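Local coordinates for protein hydrolase (Thermus thermophilus, PDB 1UFO) that probably acts as a hydrolase, being a member of the alpha/beta hydrolase fold enzymes, at residues L228-L231 with E232-E236; T218-P221 with L222-R225; E91-R94 with V95-A99. All coordinates share one frame; numbering follows the deposited sequence.

Contact 1: residues L228-L231 with E232-E236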
ATOM      1  N   LEU A 228       7.844  -4.159   1.222  1.00  8.09           N
ATOM      2  CA  LEU A 228       9.211  -3.763   1.513  1.00  8.32           C
ATOM      3  C   LEU A 228       9.234  -2.272   1.926  1.00  9.85           C
ATOM      4  O   LEU A 228       9.921  -1.891   2.871  1.00 11.06           O
ATOM      5  CB  LEU A 228      10.059  -4.004   0.263  1.00  9.46           C
ATOM      6  CG  LEU A 228      11.540  -3.620   0.379  1.00  9.40           C
ATOM      7  CD1 LEU A 228      12.256  -4.465   1.465  1.00 11.98           C
ATOM      8  CD2 LEU A 228      12.133  -3.950  -1.001  1.00 11.14           C
ATOM      9  N   ALA A 229       8.386  -1.467   1.305  1.00  8.76           N
ATOM     10  CA  ALA A 229       8.310  -0.032   1.688  1.00  9.13           C
ATOM     11  C   ALA A 229       7.788   0.098   3.129  1.00  8.89           C
ATOM     12  O   ALA A 229       8.294   0.898   3.862  1.00 10.21           O
ATOM     13  CB  ALA A 229       7.344   0.734   0.703  1.00 10.26           C
ATOM     14  N   PHE A 230       6.785  -0.687   3.502  1.00  7.72           N
ATOM     15  CA  PHE A 230       6.214  -0.640   4.838  1.00  8.45           C
ATOM     16  C   PHE A 230       7.266  -1.006   5.869  1.00  9.85           C
ATOM     17  O   PHE A 230       7.363  -0.317   6.876  1.00 10.15           O
ATOM     18  CB  PHE A 230       5.023  -1.608   4.877  1.00  9.49           C
ATOM     19  CG  PHE A 230       4.217  -1.544   6.165  1.00  9.76           C
ATOM     20  CD1 PHE A 230       3.165  -0.599   6.305  1.00 10.80           C
ATOM     21  CD2 PHE A 230       4.440  -2.452   7.200  1.00  9.09           C
ATOM     22  CE1 PHE A 230       2.378  -0.589   7.436  1.00 10.10           C
ATOM     23  CE2 PHE A 230       3.614  -2.436   8.363  1.00 10.46           C
ATOM     24  CZ  PHE A 230       2.567  -1.493   8.486  1.00  9.52           C
ATOM     25  N   LEU A 231       8.016  -2.086   5.589  1.00  9.44           N
ATOM     26  CA  LEU A 231       9.115  -2.497   6.524  1.00 10.27           C
ATOM     27  C   LEU A 231      10.192  -1.402   6.602  1.00 10.63           C
ATOM     28  O   LEU A 231      10.612  -1.091   7.709  1.00 12.28           O
ATOM     29  CB  LEU A 231       9.802  -3.759   6.047  1.00 11.65           C
ATOM     30  CG  LEU A 231       8.896  -5.009   6.051  1.00 13.88           C
ATOM     31  CD1 LEU A 231       9.745  -6.247   5.697  1.00 15.70           C
ATOM     32  CD2 LEU A 231       8.155  -5.146   7.382  1.00 14.38           C
ATOM     33  N   GLU A 232      10.602  -0.825   5.490  1.00 10.46           N
ATOM     34  CA  GLU A 232      11.652   0.194   5.614  1.00 10.81           C
ATOM     35  C   GLU A 232      11.150   1.410   6.371  1.00 12.68           C
ATOM     36  O   GLU A 232      11.924   1.982   7.160  1.00 11.25           O
ATOM     37  CB  GLU A 232      12.227   0.610   4.304  1.00 11.67           C
ATOM     38  CG  GLU A 232      12.955  -0.551   3.631  1.00 13.96           C
ATOM     39  CD  GLU A 232      13.743  -0.106   2.440  1.00 19.74           C
ATOM     40  OE1 GLU A 232      14.955  -0.408   2.408  1.00 23.25           O
ATOM     41  OE2 GLU A 232      13.212   0.512   1.494  1.00 20.39           O
ATOM     42  N   HIS A 233       9.864   1.801   6.173  1.00 10.93           N
ATOM     43  CA  HIS A 233       9.346   2.958   6.912  1.00 10.19           C
ATOM     44  C   HIS A 233       9.451   2.696   8.425  1.00 11.86           C
ATOM     45  O   HIS A 233       9.925   3.545   9.184  1.00 13.00           O
ATOM     46  CB  HIS A 233       7.862   3.151   6.533  1.00 10.07           C
ATOM     47  CG  HIS A 233       7.244   4.291   7.271  1.00  9.71           C
ATOM     48  ND1 HIS A 233       7.528   5.600   6.965  1.00  9.78           N
ATOM     49  CD2 HIS A 233       6.448   4.311   8.376  1.00 10.95           C
ATOM     50  CE1 HIS A 233       6.946   6.380   7.866  1.00 11.85           C
ATOM     51  NE2 HIS A 233       6.289   5.623   8.734  1.00 12.34           N
ATOM     52  N   TRP A 234       9.018   1.508   8.875  1.00 10.68           N
ATOM     53  CA  TRP A 234       9.043   1.239  10.310  1.00 11.78           C
ATOM     54  C   TRP A 234      10.479   0.973  10.833  1.00 12.09           C
ATOM     55  O   TRP A 234      10.758   1.269  11.966  1.00 14.04           O
ATOM     56  CB  TRP A 234       8.074   0.084  10.699  1.00 12.49           C
ATOM     57  CG  TRP A 234       6.658   0.577  10.542  1.00 11.92           C
ATOM     58  CD1 TRP A 234       5.698   0.215   9.551  1.00 12.28           C
ATOM     59  CD2 TRP A 234       6.068   1.637  11.286  1.00 15.40           C
ATOM     60  NE1 TRP A 234       4.624   1.044   9.688  1.00 14.15           N
ATOM     61  CE2 TRP A 234       4.798   1.910  10.727  1.00 15.84           C
ATOM     62  CE3 TRP A 234       6.494   2.392  12.385  1.00 15.60           C
ATOM     63  CZ2 TRP A 234       3.954   2.933  11.237  1.00 17.42           C
ATOM     64  CZ3 TRP A 234       5.668   3.375  12.902  1.00 19.89           C
ATOM     65  CH2 TRP A 234       4.408   3.643  12.326  1.00 19.79           C
ATOM     66  N   LEU A 235      11.371   0.459   9.979  1.00 12.87           N
ATOM     67  CA  LEU A 235      12.751   0.253  10.417  1.00 13.46           C
ATOM     68  C   LEU A 235      13.443   1.607  10.670  1.00 14.12           C
ATOM     69  O   LEU A 235      14.289   1.743  11.569  1.00 13.74           O
ATOM     70  CB  LEU A 235      13.529  -0.459   9.312  1.00 13.05           C
ATOM     71  CG  LEU A 235      15.030  -0.767   9.545  1.00 12.33           C
ATOM     72  CD1 LEU A 235      15.173  -1.572  10.789  1.00 13.94           C
ATOM     73  CD2 LEU A 235      15.542  -1.532   8.321  1.00 13.97           C
ATOM     74  N   GLU A 236      13.128   2.578   9.830  1.00 14.42           N
ATOM     75  CA  GLU A 236      13.761   3.875   9.887  1.00 16.51           C
ATOM     76  C   GLU A 236      13.120   4.788  10.893  1.00 19.56           C
ATOM     77  O   GLU A 236      13.693   5.872  11.200  1.00 20.69           O
ATOM     78  CB  GLU A 236      13.724   4.474   8.495  1.00 16.24           C
ATOM     79  CG  GLU A 236      14.712   3.856   7.527  1.00 15.14           C
ATOM     80  CD  GLU A 236      14.474   4.216   6.062  1.00 15.86           C
ATOM     81  OE1 GLU A 236      13.857   5.264   5.798  1.00 16.66           O
ATOM     82  OE2 GLU A 236      14.886   3.451   5.204  1.00 16.02           O
TER
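Leu228 O takes the amide of Glu232 at 2.9 Å from its N, the first of four i to i+4 bonds that run through Leu235 N to Leu231 O. The same oxygen is also touched by the side chain of the residue it bonds, Glu232 CG lying 3.4 Å from Leu228 O before the chain extends to a carboxylate salt-bridged to Lys24 and Arg50. On another side of the helix Phe230 and Trp234 form an edge-to-face pair, the ring of Phe230 and the five-membered ring of Trp234 having centroids 4.5 Å apart and planes at 66°. The indole offers its pyrrole edge: Trp234 CD1 stands over the centre of the phenyl face, and Trp234 NE1 is 3.5 Å from Phe230 CZ. With CG anti to the backbone N (chi1 -173°), Phe230 lays its ring forward along the helix, to where the Trp234 indole can meet it. His233 CD2 sits above a face of that indole. Leu231 and Leu235 pack on Phe52 and Phe108, while Ala229 meets Ala229 of the second subunit. This i to i+4 aromatic pair lies on the C-terminal helix 221-236, between the central sheet of the alpha/beta hydrolase fold and the second subunit.

Contact 2: residues T218-P221 with L222-R225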
ATOM      1  N   THR A 218      -2.418 -15.043  -4.497  1.00 10.51           N
ATOM      2  CA  THR A 218      -0.995 -15.140  -4.790  1.00 10.84           C
ATOM      3  C   THR A 218      -0.284 -13.892  -4.261  1.00 10.67           C
ATOM      4  O   THR A 218      -0.842 -12.819  -4.200  1.00  9.73           O
ATOM      5  CB  THR A 218      -0.655 -15.280  -6.303  1.00 14.37           C
ATOM      6  OG1 THR A 218      -0.938 -14.061  -6.962  1.00 17.79           O
ATOM      7  CG2 THR A 218      -1.520 -16.359  -6.922  1.00 17.12           C
ATOM      8  N   LEU A 219       0.991 -14.082  -3.909  1.00  9.98           N
ATOM      9  CA  LEU A 219       1.796 -13.001  -3.352  1.00  9.02           C
ATOM     10  C   LEU A 219       2.450 -12.402  -4.581  1.00  9.69           C
ATOM     11  O   LEU A 219       3.441 -12.886  -5.104  1.00  9.62           O
ATOM     12  CB  LEU A 219       2.817 -13.595  -2.360  1.00  9.01           C
ATOM     13  CG  LEU A 219       3.433 -12.559  -1.366  1.00  9.33           C
ATOM     14  CD1 LEU A 219       4.169 -13.266  -0.238  1.00  9.94           C
ATOM     15  CD2 LEU A 219       4.328 -11.571  -2.054  1.00 10.93           C
ATOM     16  N   THR A 220       1.869 -11.318  -5.089  1.00  9.00           N
ATOM     17  CA  THR A 220       2.350 -10.713  -6.361  1.00 11.20           C
ATOM     18  C   THR A 220       3.579  -9.857  -6.167  1.00 12.81           C
ATOM     19  O   THR A 220       3.859  -9.358  -5.065  1.00 11.10           O
ATOM     20  CB  THR A 220       1.300  -9.770  -7.002  1.00 13.57           C
ATOM     21  OG1 THR A 220       1.103  -8.653  -6.109  1.00 11.84           O
ATOM     22  CG2 THR A 220      -0.001 -10.479  -7.170  1.00 14.30           C
ATOM     23  N   PRO A 221       4.317  -9.607  -7.229  1.00 13.12           N
ATOM     24  CA  PRO A 221       5.514  -8.778  -7.109  1.00 13.46           C
ATOM     25  C   PRO A 221       5.137  -7.384  -6.635  1.00 13.55           C
ATOM     26  O   PRO A 221       5.919  -6.816  -5.877  1.00 12.32           O
ATOM     27  CB  PRO A 221       6.085  -8.696  -8.522  1.00 16.32           C
ATOM     28  CG  PRO A 221       5.677 -10.121  -9.134  1.00 17.74           C
ATOM     29  CD  PRO A 221       4.180 -10.227  -8.578  1.00 14.98           C
ATOM     30  N   LEU A 222       3.986  -6.849  -7.050  1.00 12.23           N
ATOM     31  CA  LEU A 222       3.608  -5.497  -6.561  1.00 11.79           C
ATOM     32  C   LEU A 222       3.356  -5.530  -5.019  1.00 11.30           C
ATOM     33  O   LEU A 222       3.783  -4.632  -4.296  1.00 10.44           O
ATOM     34  CB  LEU A 222       2.351  -4.970  -7.269  1.00 13.14           C
ATOM     35  CG  LEU A 222       1.919  -3.577  -6.786  1.00 12.92           C
ATOM     36  CD1 LEU A 222       2.998  -2.478  -6.940  1.00 13.51           C
ATOM     37  CD2 LEU A 222       0.660  -3.156  -7.569  1.00 13.39           C
HETATM   38  N   MSE A 223       2.669  -6.561  -4.524  1.00  9.19           N
HETATM   39  CA  MSE A 223       2.501  -6.702  -3.076  1.00  8.66           C
HETATM   40  C   MSE A 223       3.867  -6.776  -2.404  1.00  8.98           C
HETATM   41  O   MSE A 223       4.075  -6.162  -1.387  1.00  8.20           O
HETATM   42  CB  MSE A 223       1.715  -7.995  -2.789  1.00  8.23           C
HETATM   43  CG  MSE A 223       0.193  -7.924  -3.030  1.00  7.25           C
HETATM   44 SE   MSE A 223      -0.527  -9.659  -2.731  1.00 10.56          SE
HETATM   45  CE  MSE A 223      -2.111  -9.490  -3.906  1.00  7.41           C
ATOM     46  N   ALA A 224       4.805  -7.532  -2.958  1.00  8.95           N
ATOM     47  CA  ALA A 224       6.083  -7.613  -2.276  1.00  8.50           C
ATOM     48  C   ALA A 224       6.750  -6.285  -2.188  1.00  8.56           C
ATOM     49  O   ALA A 224       7.345  -5.952  -1.181  1.00  9.03           O
ATOM     50  CB  ALA A 224       6.976  -8.637  -3.031  1.00  9.79           C
ATOM     51  N   ARG A 225       6.713  -5.509  -3.289  1.00  9.86           N
ATOM     52  CA  ARG A 225       7.348  -4.207  -3.328  1.00 10.80           C
ATOM     53  C   ARG A 225       6.702  -3.232  -2.308  1.00  9.88           C
ATOM     54  O   ARG A 225       7.411  -2.513  -1.593  1.00  9.55           O
ATOM     55  CB  ARG A 225       7.264  -3.662  -4.774  1.00 12.35           C
ATOM     56  CG  ARG A 225       7.961  -2.248  -4.962  1.00 18.84           C
ATOM     57  CD  ARG A 225       9.440  -2.439  -4.713  1.00 22.64           C
ATOM     58  NE  ARG A 225      10.421  -1.429  -5.212  1.00 25.05           N
ATOM     59  CZ  ARG A 225      10.986  -1.387  -6.437  1.00 21.88           C
ATOM     60  NH1 ARG A 225      11.870  -0.438  -6.652  1.00 26.77           N
ATOM     61  NH2 ARG A 225      10.705  -2.226  -7.434  1.00 23.90           N
TER
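A threonine N-cap starts the C-terminal helix 221-236, just after the loop that carries His217, the histidine of a probable Ser-His-Asp triad. Thr220 OG1 accepts from Met223 N at 3.1 Å, a nearly straight bond with an N-H...O angle of 167°. This is possible because OG1 is placed between the backbone N and the carbonyl carbon of its own residue (chi1 65°), facing the first turn. The hydroxyl is also hydrogen-bonded to Glu212, so helix start and strand 207-212 share one group. A valine here would remove the oxygen and would probably leave Met223 N without its cap and Glu212 without this partner. Regular helix bonding begins with Ala224 N to Thr220 O at 2.9 Å. The side chain of Met223, a selenomethionine, extends back past the cap and crosses Thr220 at a slant, its CG 3.3 Å from Thr220 OG1 and its SE 3.5 Å from Thr218 O. Leu219 CD2 meets Ala224 CB at 4.1 Å, as in a hydrophobic staple between N' and N4. Around this turn, Leu222 and Met223 pack on Phe210 of strand 207-212, Leu219 and Met223 lie against Phe135 of strand 132-135, and Arg225 pairs with Glu236 of the second subunit.

Contact 3: residues E91-R94 with V95-A99; sequences EARR and VAEEA
Residues 91-94 and 95-99 are consecutive turns of one regular alpha-helix, 77-103, which packs on the central sheet of the alpha/beta hydrolase fold. Four i to i+4 bonds link them, from Val95 N to Glu91 O at 2.9 Å through to Glu98 N to Arg94 O at 3.0 Å. Ala92, Val95 and Ala96 rest on Leu28, and Val95 also meets Leu10 and Leu13. Val95 CG2, set beside its own backbone N, lies 3.3 Å from Glu91 O one turn back. The charged side chains are paired, buried Glu91 with Arg65, Arg94 with Glu90, and Glu98 with Arg101 and Arg102. Across the two turns themselves the salt bridge is Arg93 to Glu97, one turn apart. Extended from CG to NE, with CG anti to the backbone N (chi1 -169°), Arg93 slants across the Glu97 side chain and gives NH2 to Glu125. Its guanidinium is met at the edge, while the carboxylate is approached from above its plane; the two planes stand 69° apart. Arg93 NE donates to Glu97 OE2 at 3.0 Å, and a water bridges the pair, accepting from Arg93 NH1 at 3.1 Å and donating to that same Glu97 OE2.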
ATOM      1  N   GLU A  91       7.114 -22.833  16.964  1.00 11.35           N
ATOM      2  CA  GLU A  91       8.483 -22.928  16.380  1.00 10.61           C
ATOM      3  C   GLU A  91       8.958 -21.545  15.946  1.00 10.98           C
ATOM      4  O   GLU A  91      10.112 -21.158  16.159  1.00 12.32           O
ATOM      5  CB  GLU A  91       8.500 -23.850  15.143  1.00 10.44           C
ATOM      6  CG  GLU A  91       8.284 -25.313  15.579  1.00 12.32           C
ATOM      7  CD  GLU A  91       7.871 -26.208  14.476  1.00 14.12           C
ATOM      8  OE1 GLU A  91       7.581 -25.723  13.368  1.00 13.10           O
ATOM      9  OE2 GLU A  91       7.839 -27.448  14.736  1.00 14.90           O
ATOM     10  N   ALA A  92       8.061 -20.783  15.295  1.00  9.99           N
ATOM     11  CA  ALA A  92       8.468 -19.491  14.792  1.00  8.94           C
ATOM     12  C   ALA A  92       8.878 -18.563  15.902  1.00 10.23           C
ATOM     13  O   ALA A  92       9.805 -17.779  15.751  1.00  9.98           O
ATOM     14  CB  ALA A  92       7.265 -18.859  14.004  1.00  8.84           C
ATOM     15  N   ARG A  93       8.182 -18.616  17.047  1.00 10.30           N
ATOM     16  CA  ARG A  93       8.556 -17.704  18.108  1.00 10.38           C
ATOM     17  C   ARG A  93       9.981 -18.061  18.596  1.00 13.02           C
ATOM     18  O   ARG A  93      10.804 -17.142  18.834  1.00 12.70           O
ATOM     19  CB  ARG A  93       7.572 -17.771  19.263  1.00 13.02           C
ATOM     20  CG  ARG A  93       7.836 -16.650  20.201  1.00 13.44           C
ATOM     21  CD  ARG A  93       6.758 -16.481  21.225  1.00 17.84           C
ATOM     22  NE  ARG A  93       7.099 -15.311  22.063  1.00 20.05           N
ATOM     23  CZ  ARG A  93       6.213 -14.656  22.794  1.00 21.89           C
ATOM     24  NH1 ARG A  93       6.605 -13.631  23.553  1.00 23.37           N
ATOM     25  NH2 ARG A  93       4.927 -15.015  22.741  1.00 21.63           N
ATOM     26  N   ARG A  94      10.266 -19.358  18.710  1.00 12.61           N
ATOM     27  CA  ARG A  94      11.628 -19.760  19.167  1.00 12.94           C
ATOM     28  C   ARG A  94      12.688 -19.372  18.135  1.00 12.88           C
ATOM     29  O   ARG A  94      13.773 -18.832  18.514  1.00 14.02           O
ATOM     30  CB  ARG A  94      11.690 -21.256  19.498  1.00 14.01           C
ATOM     31  CG  ARG A  94      10.968 -21.554  20.837  1.00 16.02           C
ATOM     32  CD  ARG A  94      11.176 -22.987  21.260  1.00 16.63           C
ATOM     33  NE  ARG A  94      10.481 -23.906  20.359  1.00 17.62           N
ATOM     34  CZ  ARG A  94      11.022 -24.716  19.448  1.00 17.87           C
ATOM     35  NH1 ARG A  94      10.227 -25.487  18.685  1.00 17.10           N
ATOM     36  NH2 ARG A  94      12.339 -24.774  19.282  1.00 19.61           N
ATOM     37  N   VAL A  95      12.364 -19.550  16.859  1.00 11.11           N
ATOM     38  CA  VAL A  95      13.326 -19.175  15.806  1.00 11.16           C
ATOM     39  C   VAL A  95      13.590 -17.665  15.840  1.00 11.93           C
ATOM     40  O   VAL A  95      14.723 -17.212  15.722  1.00 11.87           O
ATOM     41  CB  VAL A  95      12.797 -19.607  14.410  1.00 10.78           C
ATOM     42  CG1 VAL A  95      13.706 -18.966  13.237  1.00 11.28           C
ATOM     43  CG2 VAL A  95      12.822 -21.182  14.303  1.00  9.87           C
ATOM     44  N   ALA A  96      12.537 -16.879  15.937  1.00 11.18           N
ATOM     45  CA  ALA A  96      12.657 -15.411  15.951  1.00 11.73           C
ATOM     46  C   ALA A  96      13.448 -14.940  17.136  1.00 13.32           C
ATOM     47  O   ALA A  96      14.292 -14.064  17.008  1.00 14.71           O
ATOM     48  CB  ALA A  96      11.222 -14.774  15.936  1.00 13.12           C
ATOM     49  N   GLU A  97      13.128 -15.467  18.322  1.00 14.38           N
ATOM     50  CA  GLU A  97      13.849 -15.038  19.520  1.00 15.37           C
ATOM     51  C   GLU A  97      15.331 -15.416  19.419  1.00 16.64           C
ATOM     52  O   GLU A  97      16.153 -14.582  19.806  1.00 15.43           O
ATOM     53  CB  GLU A  97      13.140 -15.584  20.790  1.00 18.11           C
ATOM     54  CG  GLU A  97      11.813 -14.942  20.916  1.00 19.64           C
ATOM     55  CD  GLU A  97      10.994 -15.541  22.054  1.00 23.27           C
ATOM     56  OE1 GLU A  97      11.252 -16.734  22.460  1.00 26.57           O
ATOM     57  OE2 GLU A  97      10.055 -14.822  22.476  1.00 24.32           O
ATOM     58  N   GLU A  98      15.683 -16.579  18.875  1.00 14.62           N
ATOM     59  CA  GLU A  98      17.079 -16.937  18.735  1.00 15.13           C
ATOM     60  C   GLU A  98      17.748 -16.024  17.658  1.00 15.13           C
ATOM     61  O   GLU A  98      18.900 -15.571  17.835  1.00 15.05           O
ATOM     62  CB  GLU A  98      17.249 -18.423  18.339  1.00 14.79           C
ATOM     63  CG  GLU A  98      18.701 -18.858  17.971  1.00 18.63           C
ATOM     64  CD  GLU A  98      19.699 -18.548  19.065  1.00 23.52           C
ATOM     65  OE1 GLU A  98      20.922 -18.388  18.729  1.00 26.00           O
ATOM     66  OE2 GLU A  98      19.235 -18.498  20.235  1.00 23.19           O
ATOM     67  N   ALA A  99      17.044 -15.732  16.577  1.00 13.88           N
ATOM     68  CA  ALA A  99      17.675 -14.947  15.525  1.00 13.08           C
ATOM     69  C   ALA A  99      17.995 -13.542  16.085  1.00 14.91           C
ATOM     70  O   ALA A  99      19.029 -12.942  15.816  1.00 14.31           O
ATOM     71  CB  ALA A  99      16.658 -14.830  14.304  1.00 12.66           C
TER
HETATM   72  O   HOH W   1       9.348 -12.493  22.807  1.00 37.45           O

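Overall arrangement
From the N terminus the chain first meets contact 3, within helix 77-103, then passes through the later strands to contact 2, where the loop after strand 207-212 turns into helix 221-236, and contact 1 follows farther along that helix. All three join adjoining residues, so none closes a long loop, and they run in series without nesting or crossing. Contacts 2 and 1 share helix 221-236, with centres about 16 Å apart, and both reach the second subunit. Contact 3 lies on the opposite side of the chain's centre from contact 2, their centres about 25 Å apart. Each is local; the two helices pack on one mixed sheet through side-chain contacts with its strands.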